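Local coordinates for protein FucU (Bifidobacterium longum subsp. infantis, PDB 3MVK), which probably interconverts the alpha and beta anomers of L-fucose and the pyranose and furanose forms of beta-D-ribose, at residues G[54-57]-G[58-62]; G[130-133]-G[134-137]. All blocks are in the same frame, centred on the assembly; numbering follows the deposited sequence.

Contact 1 of 2, residues G[54-57]-G[58-62]; sequences EILK and AILTV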
# COMPACT_ATOMS: atom_id res chain seq x y z
N GLU G 54 -12.30 -24.95 -22.66
CA GLU G 54 -12.64 -23.66 -23.24
C GLU G 54 -11.58 -22.61 -22.93
O GLU G 54 -11.28 -21.77 -23.79
CB GLU G 54 -14.04 -23.18 -22.85
CG GLU G 54 -14.29 -23.04 -21.40
CD GLU G 54 -15.76 -22.75 -21.09
OE1 GLU G 54 -16.32 -23.41 -20.18
OE2 GLU G 54 -16.36 -21.91 -21.79
N ILE G 55 -10.98 -22.70 -21.74
CA ILE G 55 -9.87 -21.82 -21.41
C ILE G 55 -8.66 -22.09 -22.31
O ILE G 55 -8.06 -21.16 -22.86
CB ILE G 55 -9.48 -21.91 -19.93
CG1 ILE G 55 -10.62 -21.35 -19.09
CG2 ILE G 55 -8.20 -21.11 -19.65
CD1 ILE G 55 -10.47 -21.60 -17.63
N LEU G 56 -8.28 -23.36 -22.46
CA LEU G 56 -7.14 -23.68 -23.31
C LEU G 56 -7.38 -23.22 -24.73
O LEU G 56 -6.49 -22.64 -25.36
CB LEU G 56 -6.87 -25.19 -23.31
CG LEU G 56 -5.68 -25.63 -24.15
CD1 LEU G 56 -4.32 -25.00 -23.69
CD2 LEU G 56 -5.59 -27.16 -24.13
N LYS G 57 -8.58 -23.47 -25.24
CA LYS G 57 -8.89 -23.10 -26.62
C LYS G 57 -8.71 -21.59 -26.82
O LYS G 57 -8.15 -21.15 -27.83
CB LYS G 57 -10.30 -23.52 -26.99
CG LYS G 57 -10.68 -23.25 -28.44
CD LYS G 57 -12.19 -23.48 -28.63
CE LYS G 57 -12.63 -23.08 -30.02
NZ LYS G 57 -12.05 -23.99 -31.05
N ALA G 58 -9.18 -20.79 -25.86
CA ALA G 58 -9.07 -19.35 -25.93
C ALA G 58 -7.61 -18.89 -25.86
O ALA G 58 -7.17 -18.05 -26.65
CB ALA G 58 -9.92 -18.71 -24.83
N ILE G 59 -6.86 -19.46 -24.92
CA ILE G 59 -5.46 -19.08 -24.72
C ILE G 59 -4.62 -19.36 -25.97
O ILE G 59 -3.83 -18.53 -26.38
CB ILE G 59 -4.85 -19.77 -23.49
CG1 ILE G 59 -5.41 -19.13 -22.22
CG2 ILE G 59 -3.30 -19.68 -23.50
CD1 ILE G 59 -5.06 -19.89 -20.96
N LEU G 60 -4.82 -20.53 -26.57
CA LEU G 60 -4.01 -20.92 -27.72
C LEU G 60 -4.21 -20.02 -28.94
O LEU G 60 -3.32 -19.94 -29.78
CB LEU G 60 -4.24 -22.39 -28.08
CG LEU G 60 -3.78 -23.42 -27.04
CD1 LEU G 60 -4.20 -24.79 -27.51
CD2 LEU G 60 -2.28 -23.36 -26.77
N THR G 61 -5.34 -19.32 -29.01
CA THR G 61 -5.53 -18.34 -30.09
C THR G 61 -4.54 -17.16 -30.00
O THR G 61 -4.26 -16.51 -31.01
CB THR G 61 -6.97 -17.83 -30.19
OG1 THR G 61 -7.24 -16.96 -29.10
CG2 THR G 61 -7.97 -18.98 -30.20
N VAL G 62 -4.02 -16.89 -28.80
CA VAL G 62 -3.12 -15.76 -28.62
C VAL G 62 -1.73 -16.09 -28.06
O VAL G 62 -0.87 -15.21 -27.94
CB VAL G 62 -3.78 -14.64 -27.77
CG1 VAL G 62 -4.98 -14.07 -28.50
CG2 VAL G 62 -4.16 -15.15 -26.39
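Along helix 52-60 the backbone keeps the i to i+4 spacing, with Ala58 N on Glu54 O, Ile59 N on Ile55 O at 2.9 Å and Leu60 N on Leu56 O at 3.0 Å, the last two nearly straight at 164°. Two apolar pairs follow the same spacing. Ile55 and Ile59 run side by side, and the CG2 methyl of Ile55 meets CD1 of Ile59 at 3.6 Å. Leu56, its CG anti to the backbone N (chi1 -179°), crosses Leu60 obliquely and sets CD1 3.7 Å from Leu60 CG. With an alanine in place of Leu60, the CG and CD1 contacts with Leu56 are lost, which would probably open a gap between Leu56 and His99. Ala58 O accepts twice from Thr61, from N at 3.2 Å and from OG1 at 2.7 Å, while Thr61 CG2 rests against Lys57 O. Ile55 and Ile59 pack on Ile28, Ile59 also on Leu139; Leu56 reaches Ile28, Leu139 and, on helix 88-97, Tyr92 and Leu95; Leu60 lies on His99. Glu54 bonds back to Gly51 N. Residues 54-61 are therefore amphipathic: aliphatic groups carry the inner side, Glu54 and Lys57 the exposed one, with Thr61 OG1 turned back to the backbone.

Contact 2 of 2, residues G[130-133]-G[134-137]; sequences ESAQ and YANL. With GOL (glycerol), chain B.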
# COMPACT_ATOMS: atom_id res chain seq x y z
N GLU G 130 -13.06 -26.16 -13.73
CA GLU G 130 -13.06 -27.49 -14.32
C GLU G 130 -13.31 -28.57 -13.27
O GLU G 130 -12.56 -28.70 -12.30
CB GLU G 130 -11.73 -27.74 -15.07
CG GLU G 130 -11.66 -29.16 -15.70
CD GLU G 130 -12.85 -29.44 -16.61
OE1 GLU G 130 -13.11 -28.61 -17.52
OE2 GLU G 130 -13.54 -30.47 -16.39
N SER G 131 -14.41 -29.31 -13.44
CA SER G 131 -14.79 -30.29 -12.42
C SER G 131 -14.02 -31.59 -12.54
O SER G 131 -13.94 -32.35 -11.57
CB SER G 131 -16.30 -30.54 -12.45
OG SER G 131 -16.69 -31.06 -13.70
N ALA G 132 -13.44 -31.86 -13.70
CA ALA G 132 -12.62 -33.08 -13.83
C ALA G 132 -11.34 -33.01 -12.99
O ALA G 132 -10.70 -31.95 -12.88
CB ALA G 132 -12.29 -33.34 -15.28
N GLN G 133 -10.97 -34.14 -12.37
CA GLN G 133 -9.67 -34.24 -11.72
C GLN G 133 -8.52 -34.41 -12.72
O GLN G 133 -8.71 -34.87 -13.87
CB GLN G 133 -9.62 -35.38 -10.71
CG GLN G 133 -10.23 -35.06 -9.34
CD GLN G 133 -10.10 -36.25 -8.42
OE1 GLN G 133 -10.81 -37.25 -8.59
NE2 GLN G 133 -9.17 -36.18 -7.48
N TYR G 134 -7.33 -34.05 -12.25
CA TYR G 134 -6.11 -34.03 -13.05
C TYR G 134 -6.26 -33.27 -14.36
O TYR G 134 -5.70 -33.67 -15.38
CB TYR G 134 -5.58 -35.46 -13.28
CG TYR G 134 -5.41 -36.21 -11.98
CD1 TYR G 134 -4.28 -35.99 -11.17
CD2 TYR G 134 -6.36 -37.15 -11.55
CE1 TYR G 134 -4.11 -36.68 -9.96
CE2 TYR G 134 -6.19 -37.85 -10.35
CZ TYR G 134 -5.06 -37.63 -9.57
OH TYR G 134 -4.90 -38.31 -8.40
N ALA G 135 -7.01 -32.16 -14.32
CA ALA G 135 -7.21 -31.30 -15.51
C ALA G 135 -6.31 -30.06 -15.48
O ALA G 135 -6.48 -29.13 -16.28
CB ALA G 135 -8.67 -30.91 -15.63
N ASN G 136 -5.35 -30.06 -14.57
CA ASN G 136 -4.35 -28.97 -14.52
C ASN G 136 -3.45 -29.02 -15.71
O ASN G 136 -3.10 -30.11 -16.17
CB ASN G 136 -3.50 -29.11 -13.26
CG ASN G 136 -4.34 -29.26 -12.04
OD1 ASN G 136 -4.28 -30.28 -11.33
ND2 ASN G 136 -5.13 -28.27 -11.77
N LEU G 137 -3.06 -27.86 -16.23
CA LEU G 137 -2.16 -27.85 -17.37
C LEU G 137 -1.24 -26.66 -17.29
O LEU G 137 -1.70 -25.52 -17.22
CB LEU G 137 -2.97 -27.83 -18.68
CG LEU G 137 -2.24 -28.07 -20.01
CD1 LEU G 137 -1.75 -29.51 -20.14
CD2 LEU G 137 -3.15 -27.71 -21.18
C1 GOL B . -6.13 -31.35 -7.99
O1 GOL B . -5.97 -30.29 -8.92
C2 GOL B . -6.23 -32.64 -8.78
O2 GOL B . -7.38 -32.61 -9.60
C3 GOL B . -6.25 -33.85 -7.83
O3 GOL B . -7.37 -33.76 -6.99
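The Tyr134 ring has glycerol over one face, C3 lying 4.1 Å above the plane and offset toward the rim, while the carbonyl carbon of Gln133 approaches the ring obliquely. Tyr134 OH is held by Asp82 and Val79 N, and Tyr68 of the second subunit both packs on the ring and, through its OH, bonds Gln133 NE2. The Gln133 amide reaches along the glycerol: its chain is extended beyond CG, which carries NE2 to 3.1 Å from glycerol O3 in a nearly straight bond of 173°. Tyr134 N donates to glycerol O2 at 3.0 Å, and Asn136 OD1 lies 2.9 Å from glycerol O1. This is the loop joining strands 124-128 and 137-140. Bonded also to Asp30 and to His22 of the second subunit, the glycerol, probably from the crystallisation liquor, sits between two subunits, at what may be the sugar site of the RbsD/FucU family. Tyr134 has left-handed backbone angles (51/38), and beyond it the chain returns toward its start: Ala135 CB lies 3.5 Å from Glu130 CG and 3.6 Å from Ala132 O. The bent chain of Glu130 turns OE2 to Ala132 N, 3.0 Å away, which meets it on the anti side and tilted somewhat out of the carboxylate plane; its OE1 accepts from Gly52 N.

Overall arrangement
Both contacts are local, and their centres lie 16 Å apart. Contact 1 is a buried helix segment whose chemistry is aliphatic and backbone, all inside one subunit. Contact 2 is a partly buried loop: its polar groups meet glycerol and the second subunit, which no part of contact 1 touches. They nonetheless share elements. Leu56 CD2 packs on Leu137 CD2 at 3.9 Å, Tyr92 of helix 88-97 touches Leu56 and Leu137, and the Glu130 carboxylate bonds Gly52 N at the start of the helix that carries contact 1. Ile55, Leu56 and Ile59 lay one side of helix 52-60 on the sheet, whereas 130-137 pass the glycerol and then enter the core at Leu137.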